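PDB 4OPM: lipase from Acinetobacter baumannii, which is a putative lipase of the alpha/beta hydrolase fold that probably hydrolyses ester bonds of triacylglycerols. Local coordinates for residues A20-K25 with V73-L78; P45-I50 with H65-N70. All coordinates share one frame; numbering follows the deposited sequence. Where two conformers were deposited one is given.

Contacts 1 and 2 lie on the same side of the chain's centre, their own centres about 9 Å apart, and both reach the mixed sheet of an alpha/beta hydrolase, contact 1 across its strands and contact 2 from a loop packed on it. Along the chain the order is 20-25, 45-50, 65-70, 73-78, so both halves of contact 2 fall between those of contact 1. Strands 72-76 and 46-50 are parallel neighbours, joined where I74 N bonds to L47 O at 2.8 Å. Contact 2 closes the first beta-alpha-beta crossover on itself; contact 1 reaches from the crossover's second strand past strand 32-39 to the outermost strand 22-29. A20 O and T68 OG1, 2.8 Å apart in a probable hydrogen bond, join the two.

Contact 1. Residues A20-K25 with V73-L78; sequences AGLQSK and VIIPDL
D77 OD2 is gripped by three groups, the guanidinium NE of R57 in a salt bridge, S35 OG and the backbone N of E83; it lies two residues along the chain from I75, which with V73 meets L22. This is the central sheet of an alpha/beta hydrolase, and strand 32-39 runs between the two partners. L22 and V73 have the closest CA atoms, still 8.2 Å apart, so the meeting is made by side chains reaching over the middle strand, where L22 also touches S37. The packing is on the face covered by helix 61-64: A64 touches both L22 and I75. G21, with its positive phi of 76°, ends helix 9-19 in a Schellman motif and lets the chain turn into the strand that carries L22. L22 points toward its partners and touches both. I75 does not aim its CB at the leucine, but its chi1 of -34°, off the usual staggered value, and its extended chi2 bring CD1 nearer. The two side chains cross at about a right angle. V73 adds a looser touch, CG1 to L22 CD2 at 4.4 Å. I75 CD1 meets both leucine methyls, L22 CD1 at 3.7 Å and L22 CD2 at 4.0 Å.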
loop_
_atom_site.group_PDB
_atom_site.type_symbol
_atom_site.label_atom_id
_atom_site.label_comp_id
_atom_site.label_asym_id
_atom_site.label_seq_id
_atom_site.Cartn_x
_atom_site.Cartn_y
_atom_site.Cartn_z
ATOM N N ALA A 20 -0.547 6.445 -16.461
ATOM C CA ALA A 20 -0.153 5.168 -15.879
ATOM C C ALA A 20 -0.794 3.964 -16.617
ATOM O O ALA A 20 -0.478 2.814 -16.289
ATOM C CB ALA A 20 -0.525 5.140 -14.411
ATOM N N GLY A 21 -1.675 4.245 -17.591
ATOM C CA GLY A 21 -2.403 3.230 -18.347
ATOM C C GLY A 21 -3.535 2.620 -17.532
ATOM O O GLY A 21 -3.876 1.448 -17.707
ATOM N N LEU A 22 -4.124 3.430 -16.625
ATOM C CA LEU A 22 -5.203 3.010 -15.744
ATOM C C LEU A 22 -6.499 3.725 -16.037
ATOM O O LEU A 22 -6.496 4.891 -16.457
ATOM C CB LEU A 22 -4.824 3.305 -14.280
ATOM C CG LEU A 22 -3.538 2.652 -13.727
ATOM C CD1 LEU A 22 -3.105 3.333 -12.427
ATOM C CD2 LEU A 22 -3.729 1.135 -13.494
ATOM N N GLN A 23 -7.610 3.046 -15.745
ATOM C CA GLN A 23 -8.941 3.636 -15.792
ATOM C C GLN A 23 -9.614 3.403 -14.435
ATOM O O GLN A 23 -9.268 2.451 -13.731
ATOM C CB GLN A 23 -9.779 3.129 -16.973
ATOM C CG GLN A 23 -10.243 1.687 -16.896
ATOM C CD GLN A 23 -11.074 1.360 -18.120
ATOM O OE1 GLN A 23 -12.153 1.911 -18.337
ATOM N NE2 GLN A 23 -10.573 0.490 -18.972
ATOM N N SER A 24 -10.527 4.304 -14.052
ATOM C CA SER A 24 -11.236 4.227 -12.779
ATOM C C SER A 24 -12.493 3.417 -12.949
ATOM O O SER A 24 -13.234 3.595 -13.923
ATOM C CB SER A 24 -11.550 5.616 -12.232
ATOM O OG SER A 24 -10.344 6.306 -11.933
ATOM N N LYS A 25 -12.697 2.471 -12.027
ATOM C CA LYS A 25 -13.841 1.573 -12.035
ATOM C C LYS A 25 -14.464 1.534 -10.648
ATOM O O LYS A 25 -13.857 1.989 -9.667
ATOM C CB LYS A 25 -13.422 0.168 -12.512
ATOM C CG LYS A 25 -13.096 0.145 -14.017
ATOM C CD LYS A 25 -13.204 -1.206 -14.642
ATOM C CE LYS A 25 -12.794 -1.148 -16.097
ATOM N NZ LYS A 25 -12.700 -2.506 -16.694
ATOM N N VAL A 73 -3.218 -5.001 -13.977
ATOM C CA VAL A 73 -3.041 -4.308 -12.703
ATOM C C VAL A 73 -4.383 -3.899 -12.094
ATOM O O VAL A 73 -5.210 -3.289 -12.768
ATOM C CB VAL A 73 -2.079 -3.096 -12.906
ATOM C CG1 VAL A 73 -1.842 -2.342 -11.602
ATOM C CG2 VAL A 73 -0.746 -3.539 -13.516
ATOM N N ILE A 74 -4.571 -4.221 -10.798
ATOM C CA ILE A 74 -5.780 -3.875 -10.027
ATOM C C ILE A 74 -5.342 -3.110 -8.781
ATOM O O ILE A 74 -4.504 -3.603 -8.022
ATOM C CB ILE A 74 -6.614 -5.135 -9.677
ATOM C CG1 ILE A 74 -7.085 -5.880 -10.957
ATOM C CG2 ILE A 74 -7.802 -4.796 -8.729
ATOM C CD1 ILE A 74 -8.216 -5.159 -11.766
ATOM N N ILE A 75 -5.881 -1.897 -8.585
ATOM C CA ILE A 75 -5.448 -1.049 -7.464
ATOM C C ILE A 75 -6.668 -0.482 -6.737
ATOM O O ILE A 75 -7.192 0.560 -7.123
ATOM C CB ILE A 75 -4.497 0.109 -7.906
ATOM C CG1 ILE A 75 -3.568 -0.271 -9.073
ATOM C CG2 ILE A 75 -3.725 0.679 -6.686
ATOM C CD1 ILE A 75 -2.714 0.919 -9.610
ATOM N N PRO A 76 -7.091 -1.110 -5.646
ATOM C CA PRO A 76 -8.275 -0.600 -4.949
ATOM C C PRO A 76 -7.990 0.527 -3.981
ATOM O O PRO A 76 -6.911 0.608 -3.383
ATOM C CB PRO A 76 -8.778 -1.832 -4.172
ATOM C CG PRO A 76 -7.536 -2.646 -3.908
ATOM C CD PRO A 76 -6.595 -2.377 -5.059
ATOM N N ASP A 77 -8.999 1.374 -3.794
ATOM C CA ASP A 77 -9.060 2.320 -2.698
ATOM C C ASP A 77 -9.595 1.522 -1.518
ATOM O O ASP A 77 -10.719 1.004 -1.583
ATOM C CB ASP A 77 -9.992 3.504 -2.999
ATOM C CG ASP A 77 -9.396 4.625 -3.816
ATOM O OD1 ASP A 77 -8.176 4.901 -3.652
ATOM O OD2 ASP A 77 -10.163 5.301 -4.518
ATOM N N LEU A 78 -8.812 1.366 -0.466
ATOM C CA LEU A 78 -9.317 0.625 0.686
ATOM C C LEU A 78 -10.377 1.433 1.417
ATOM O O LEU A 78 -10.345 2.667 1.351
ATOM C CB LEU A 78 -8.155 0.308 1.671
ATOM C CG LEU A 78 -7.028 -0.606 1.168
ATOM C CD1 LEU A 78 -5.835 -0.567 2.120
ATOM C CD2 LEU A 78 -7.505 -2.053 1.013
#

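Contact 2. Residues P45-I50 with H65-N70; sequences PTLLLI and HYLTTN
The loop 65-70 runs beside strand 46-50 in the opposite sense, P45 level with N70, their CA atoms 8.0 Å apart, and L47 level with L67 at 8.7 Å between CA atoms, too wide for backbone pairing. Contact is therefore left to side chains and one carbonyl. The loop follows helix 61-64 and leads into strand 72-76, so this is the return part of a beta-alpha-beta crossover folded back on the strand that began it. The main meeting is L47 with L67, crossing at about a right angle. A single methyl, L47 CD1, comes up against the side of L67: it is 3.8 Å from L67 CD1, and 4.0 Å from L67 CB where the side chain leaves the backbone. A chi1 of -62° sets L67 CG beside its own backbone N, and the extended chi2 then places the methyls so that CD2 as well as CD1 stays close to L47 CD1. L47 was modelled in two conformers, so these distances describe one of them. I285 of helix 281-298 also touches L67, which places the leucine between sheet and C-terminal helix. At the start of segment 45-50, where both partners are more exposed, P45 brings its ring carbon CD to 3.8 Å from N70 O; P45 also touches E296 of the same helix. With methyl against methyl and a ring carbon beside a carbonyl oxygen, the contact rests on dispersion, fit of shape and burial of the leucines rather than on directional bonds.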
loop_
_atom_site.group_PDB
_atom_site.type_symbol
_atom_site.label_atom_id
_atom_site.label_comp_id
_atom_site.label_asym_id
_atom_site.label_seq_id
_atom_site.Cartn_x
_atom_site.Cartn_y
_atom_site.Cartn_z
ATOM N N PRO A 45 -0.715 -11.721 -16.516
ATOM C CA PRO A 45 -0.836 -12.107 -15.092
ATOM C C PRO A 45 -1.361 -10.954 -14.230
ATOM O O PRO A 45 -0.994 -9.790 -14.445
ATOM C CB PRO A 45 0.599 -12.494 -14.703
ATOM C CG PRO A 45 1.300 -12.756 -16.001
ATOM C CD PRO A 45 0.690 -11.785 -16.967
ATOM N N THR A 46 -2.257 -11.282 -13.288
ATOM C CA THR A 46 -2.885 -10.293 -12.421
ATOM C C THR A 46 -1.953 -9.840 -11.303
ATOM O O THR A 46 -1.296 -10.665 -10.659
ATOM C CB THR A 46 -4.198 -10.837 -11.841
ATOM O OG1 THR A 46 -5.049 -11.198 -12.924
ATOM C CG2 THR A 46 -4.922 -9.823 -10.951
ATOM N N LEU A 47 -1.938 -8.507 -11.085
ATOM C CA LEU A 47 -1.178 -7.842 -10.005
ATOM C C LEU A 47 -2.124 -7.010 -9.171
ATOM O O LEU A 47 -2.796 -6.114 -9.694
ATOM C CB LEU A 47 0.003 -6.924 -10.445
ATOM C CG LEU A 47 0.978 -7.283 -11.551
ATOM C CD1 LEU A 47 1.989 -6.162 -11.735
ATOM C CD2 LEU A 47 1.719 -8.547 -11.265
ATOM N N LEU A 48 -2.171 -7.291 -7.863
ATOM C CA LEU A 48 -3.000 -6.537 -6.926
ATOM C C LEU A 48 -2.083 -5.640 -6.100
ATOM O O LEU A 48 -1.192 -6.155 -5.418
ATOM C CB LEU A 48 -3.836 -7.480 -6.033
ATOM C CG LEU A 48 -4.714 -6.824 -4.949
ATOM C CD1 LEU A 48 -5.847 -6.006 -5.565
ATOM C CD2 LEU A 48 -5.270 -7.881 -3.981
ATOM N N LEU A 49 -2.286 -4.307 -6.181
ATOM C CA LEU A 49 -1.449 -3.328 -5.476
ATOM C C LEU A 49 -2.233 -2.701 -4.360
ATOM O O LEU A 49 -3.308 -2.146 -4.610
ATOM C CB LEU A 49 -0.891 -2.246 -6.432
ATOM C CG LEU A 49 -0.231 -2.733 -7.716
ATOM C CD1 LEU A 49 0.241 -1.560 -8.561
ATOM C CD2 LEU A 49 0.929 -3.650 -7.413
ATOM N N ILE A 50 -1.715 -2.827 -3.113
ATOM C CA ILE A 50 -2.421 -2.372 -1.902
ATOM C C ILE A 50 -1.701 -1.199 -1.237
ATOM O O ILE A 50 -0.580 -1.361 -0.761
ATOM C CB ILE A 50 -2.598 -3.545 -0.887
ATOM C CG1 ILE A 50 -3.062 -4.849 -1.575
ATOM C CG2 ILE A 50 -3.541 -3.142 0.268
ATOM C CD1 ILE A 50 -2.966 -6.091 -0.685
ATOM N N HIS A 65 2.519 2.628 -13.822
ATOM C CA HIS A 65 2.861 3.092 -15.179
ATOM C C HIS A 65 3.772 2.075 -15.918
ATOM O O HIS A 65 3.638 1.907 -17.125
ATOM C CB HIS A 65 3.565 4.454 -15.084
ATOM C CG HIS A 65 4.161 4.937 -16.371
ATOM N ND1 HIS A 65 3.382 5.513 -17.351
ATOM C CD2 HIS A 65 5.456 4.944 -16.773
ATOM C CE1 HIS A 65 4.217 5.853 -18.322
ATOM N NE2 HIS A 65 5.474 5.513 -18.025
ATOM N N TYR A 66 4.692 1.403 -15.185
ATOM C CA TYR A 66 5.640 0.460 -15.784
ATOM C C TYR A 66 5.128 -0.979 -15.832
ATOM O O TYR A 66 5.824 -1.848 -16.367
ATOM C CB TYR A 66 6.966 0.489 -14.991
ATOM C CG TYR A 66 7.655 1.830 -15.081
ATOM C CD1 TYR A 66 8.462 2.147 -16.171
ATOM C CD2 TYR A 66 7.458 2.803 -14.106
ATOM C CE1 TYR A 66 9.047 3.403 -16.296
ATOM C CE2 TYR A 66 8.035 4.067 -14.219
ATOM C CZ TYR A 66 8.834 4.360 -15.316
ATOM O OH TYR A 66 9.419 5.590 -15.461
ATOM N N LEU A 67 3.941 -1.230 -15.272
ATOM C CA LEU A 67 3.417 -2.594 -15.151
ATOM C C LEU A 67 2.195 -2.862 -16.022
ATOM O O LEU A 67 1.903 -4.023 -16.310
ATOM C CB LEU A 67 3.052 -2.861 -13.674
ATOM C CG LEU A 67 4.220 -2.802 -12.666
ATOM C CD1 LEU A 67 3.712 -2.787 -11.256
ATOM C CD2 LEU A 67 5.229 -3.934 -12.896
ATOM N N THR A 68 1.477 -1.813 -16.436
ATOM C CA THR A 68 0.239 -1.959 -17.204
ATOM C C THR A 68 0.485 -2.428 -18.663
ATOM O O THR A 68 -0.477 -2.787 -19.327
ATOM C CB THR A 68 -0.582 -0.678 -17.153
ATOM O OG1 THR A 68 0.232 0.419 -17.558
ATOM C CG2 THR A 68 -1.181 -0.418 -15.784
ATOM N N THR A 69 1.735 -2.462 -19.152
ATOM C CA THR A 69 1.972 -2.960 -20.512
ATOM C C THR A 69 1.960 -4.496 -20.489
ATOM O O THR A 69 1.246 -5.108 -21.288
ATOM C CB THR A 69 3.268 -2.397 -21.121
ATOM O OG1 THR A 69 3.166 -0.976 -21.215
ATOM C CG2 THR A 69 3.564 -2.965 -22.514
ATOM N N ASN A 70 2.696 -5.109 -19.545
ATOM C CA ASN A 70 2.838 -6.559 -19.496
ATOM C C ASN A 70 2.047 -7.259 -18.385
ATOM O O ASN A 70 2.097 -8.491 -18.297
ATOM C CB ASN A 70 4.318 -6.920 -19.405
ATOM C CG ASN A 70 5.044 -6.536 -20.659
ATOM O OD1 ASN A 70 4.575 -6.779 -21.771
ATOM N ND2 ASN A 70 6.144 -5.835 -20.518
#